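Local coordinates for putative uncharacterized protein (Methanosarcina barkeri str. Fusaro, PDB 3P43) that probably acts as a manganese-dependent phosphoesterase of the LigD 3'-phosphoesterase family, which trims 3' ends of DNA during repair, at residues V34-H37 with K41-Y44. Numbering follows the deposited sequence. Where two conformers were deposited one is given.
Sequences VQRH and KLHY. With MN (manganese (II) ion), chain B.
His-37 and His-43 form a hydrogen-bonded antiparallel pair in the hairpin of strands 31-38 and 42-50. The axes of the short segments 34-37 and 42-44 come within 4.6 Å, with their directions at 171°. His-37 N gives a nearly straight bond to His-43 O (2.7 Å), and His-43 N returns a longer one to His-37 O (3.1 Å). Next to them, Arg-36 and Tyr-44 make the non-hydrogen-bonded pair.

The two histidines project from the same sheet face and meet at the manganese ion. His-37 binds it through ND1 (2.4 Å) and His-43 through NE2 (2.3 Å); Asp-45 adds a third protein ligand. The rings stand oblique, with planes at 62°. The CB of His-37 lies over one face of the His-43 ring. His-43 has CG between its backbone N and carbonyl carbon (chi1 64°), which swings NE2 toward the metal. Its ND1 donates a long bond to Lys-41 O from above the carbonyl plane, and His-37 NE2 is hydrogen-bonded to Ala-97 O. With the metal bonds, these contacts probably limit the rotation of both rings.

On the other face, Arg-36 and Tyr-44 lie side by side. Arg-36 CG sits over the phenol ring, 3.9 Å from its centroid, in a CH-pi contact. Val-34 CG1 reaches the ring edge at CD1. A water joins Arg-36 NH1 to Tyr-44 OH, while NH1 also forms a salt bridge with Glu-101. A leucine in place of Tyr-44 would probably strip the Arg-36 chain of its flat support and the water of its hydroxyl partner.

The pairing brings two nitrogen ligands to one manganese ion and probably sets their spacing, consistent with a metal-dependent phosphoesterase centre.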
loop_
_atom_site.group_PDB
_atom_site.type_symbol
_atom_site.label_atom_id
_atom_site.label_comp_id
_atom_site.label_asym_id
_atom_site.label_seq_id
_atom_site.Cartn_x
_atom_site.Cartn_y
_atom_site.Cartn_z
ATOM N N VAL A 34 -3.280 3.333 4.307
ATOM C CA VAL A 34 -2.790 2.057 4.775
ATOM C C VAL A 34 -3.867 1.464 5.676
ATOM O O VAL A 34 -4.220 2.039 6.705
ATOM C CB VAL A 34 -1.483 2.204 5.563
ATOM C CG1 VAL A 34 -1.082 0.862 6.166
ATOM C CG2 VAL A 34 -0.380 2.754 4.678
ATOM N N GLN A 35 -4.402 0.323 5.268
ATOM C CA GLN A 35 -5.397 -0.374 6.066
ATOM C C GLN A 35 -4.831 -1.677 6.622
ATOM O O GLN A 35 -4.356 -2.535 5.874
ATOM C CB GLN A 35 -6.656 -0.644 5.231
ATOM C CG GLN A 35 -7.630 0.538 5.175
ATOM C CD GLN A 35 -8.520 0.502 3.948
ATOM O OE1 GLN A 35 -8.130 -0.024 2.909
ATOM N NE2 GLN A 35 -9.718 1.077 4.058
ATOM N N ARG A 36 -4.868 -1.808 7.942
ATOM C CA ARG A 36 -4.574 -3.072 8.584
ATOM C C ARG A 36 -5.740 -3.998 8.302
ATOM O O ARG A 36 -6.879 -3.686 8.643
ATOM C CB ARG A 36 -4.413 -2.892 10.088
ATOM C CG ARG A 36 -3.855 -4.120 10.783
ATOM C CD ARG A 36 -3.754 -3.911 12.277
ATOM N NE ARG A 36 -5.058 -3.960 12.928
ATOM C CZ ARG A 36 -5.386 -3.246 14.000
ATOM N NH1 ARG A 36 -4.507 -2.416 14.540
ATOM N NH2 ARG A 36 -6.598 -3.355 14.530
ATOM N N HIS A 37 -5.458 -5.129 7.672
ATOM C CA HIS A 37 -6.512 -6.050 7.272
ATOM C C HIS A 37 -6.376 -7.365 8.031
ATOM O O HIS A 37 -5.423 -8.110 7.826
ATOM C CB HIS A 37 -6.459 -6.287 5.762
ATOM C CG HIS A 37 -7.642 -7.024 5.221
ATOM N ND1 HIS A 37 -7.700 -7.487 3.925
ATOM C CD2 HIS A 37 -8.813 -7.382 5.801
ATOM C CE1 HIS A 37 -8.854 -8.097 3.728
ATOM N NE2 HIS A 37 -9.549 -8.046 4.850
ATOM N N LYS A 41 -4.657 -14.018 7.375
ATOM C CA LYS A 41 -3.590 -13.575 8.247
ATOM C C LYS A 41 -3.741 -12.081 8.429
ATOM O O LYS A 41 -4.428 -11.417 7.646
ATOM C CB LYS A 41 -2.231 -13.861 7.614
ATOM C CG LYS A 41 -2.240 -15.030 6.652
ATOM C CD LYS A 41 -1.611 -16.261 7.273
ATOM C CE LYS A 41 -0.128 -16.046 7.534
ATOM N NZ LYS A 41 0.552 -17.315 7.924
ATOM N N LEU A 42 -3.104 -11.546 9.461
ATOM C CA LEU A 42 -3.043 -10.108 9.657
ATOM C C LEU A 42 -2.006 -9.542 8.689
ATOM O O LEU A 42 -0.863 -10.002 8.667
ATOM C CB LEU A 42 -2.652 -9.795 11.105
ATOM C CG LEU A 42 -2.798 -8.369 11.640
ATOM C CD1 LEU A 42 -1.849 -7.392 10.938
ATOM C CD2 LEU A 42 -4.254 -7.909 11.540
ATOM N N HIS A 43 -2.406 -8.557 7.893
ATOM C CA HIS A 43 -1.482 -7.892 6.978
ATOM C C HIS A 43 -1.902 -6.447 6.772
ATOM O O HIS A 43 -2.899 -5.996 7.332
ATOM C CB HIS A 43 -1.419 -8.619 5.636
ATOM C CG HIS A 43 -2.715 -8.610 4.893
ATOM N ND1 HIS A 43 -3.706 -9.539 5.119
ATOM C CD2 HIS A 43 -3.183 -7.787 3.927
ATOM C CE1 HIS A 43 -4.730 -9.289 4.324
ATOM N NE2 HIS A 43 -4.436 -8.233 3.588
ATOM N N TYR A 44 -1.132 -5.719 5.976
ATOM C CA TYR A 44 -1.427 -4.319 5.737
ATOM C C TYR A 44 -1.607 -4.061 4.259
ATOM O O TYR A 44 -0.779 -4.451 3.437
ATOM C CB TYR A 44 -0.330 -3.425 6.320
ATOM C CG TYR A 44 -0.319 -3.412 7.833
ATOM C CD1 TYR A 44 -0.849 -2.339 8.539
ATOM C CD2 TYR A 44 0.209 -4.480 8.555
ATOM C CE1 TYR A 44 -0.853 -2.322 9.922
ATOM C CE2 TYR A 44 0.211 -4.472 9.945
ATOM C CZ TYR A 44 -0.321 -3.390 10.622
ATOM O OH TYR A 44 -0.325 -3.365 11.996
HETATM MN MN MN B . -5.974 -7.228 2.277
HETATM O O HOH W 1 -1.784 -1.968 13.865
#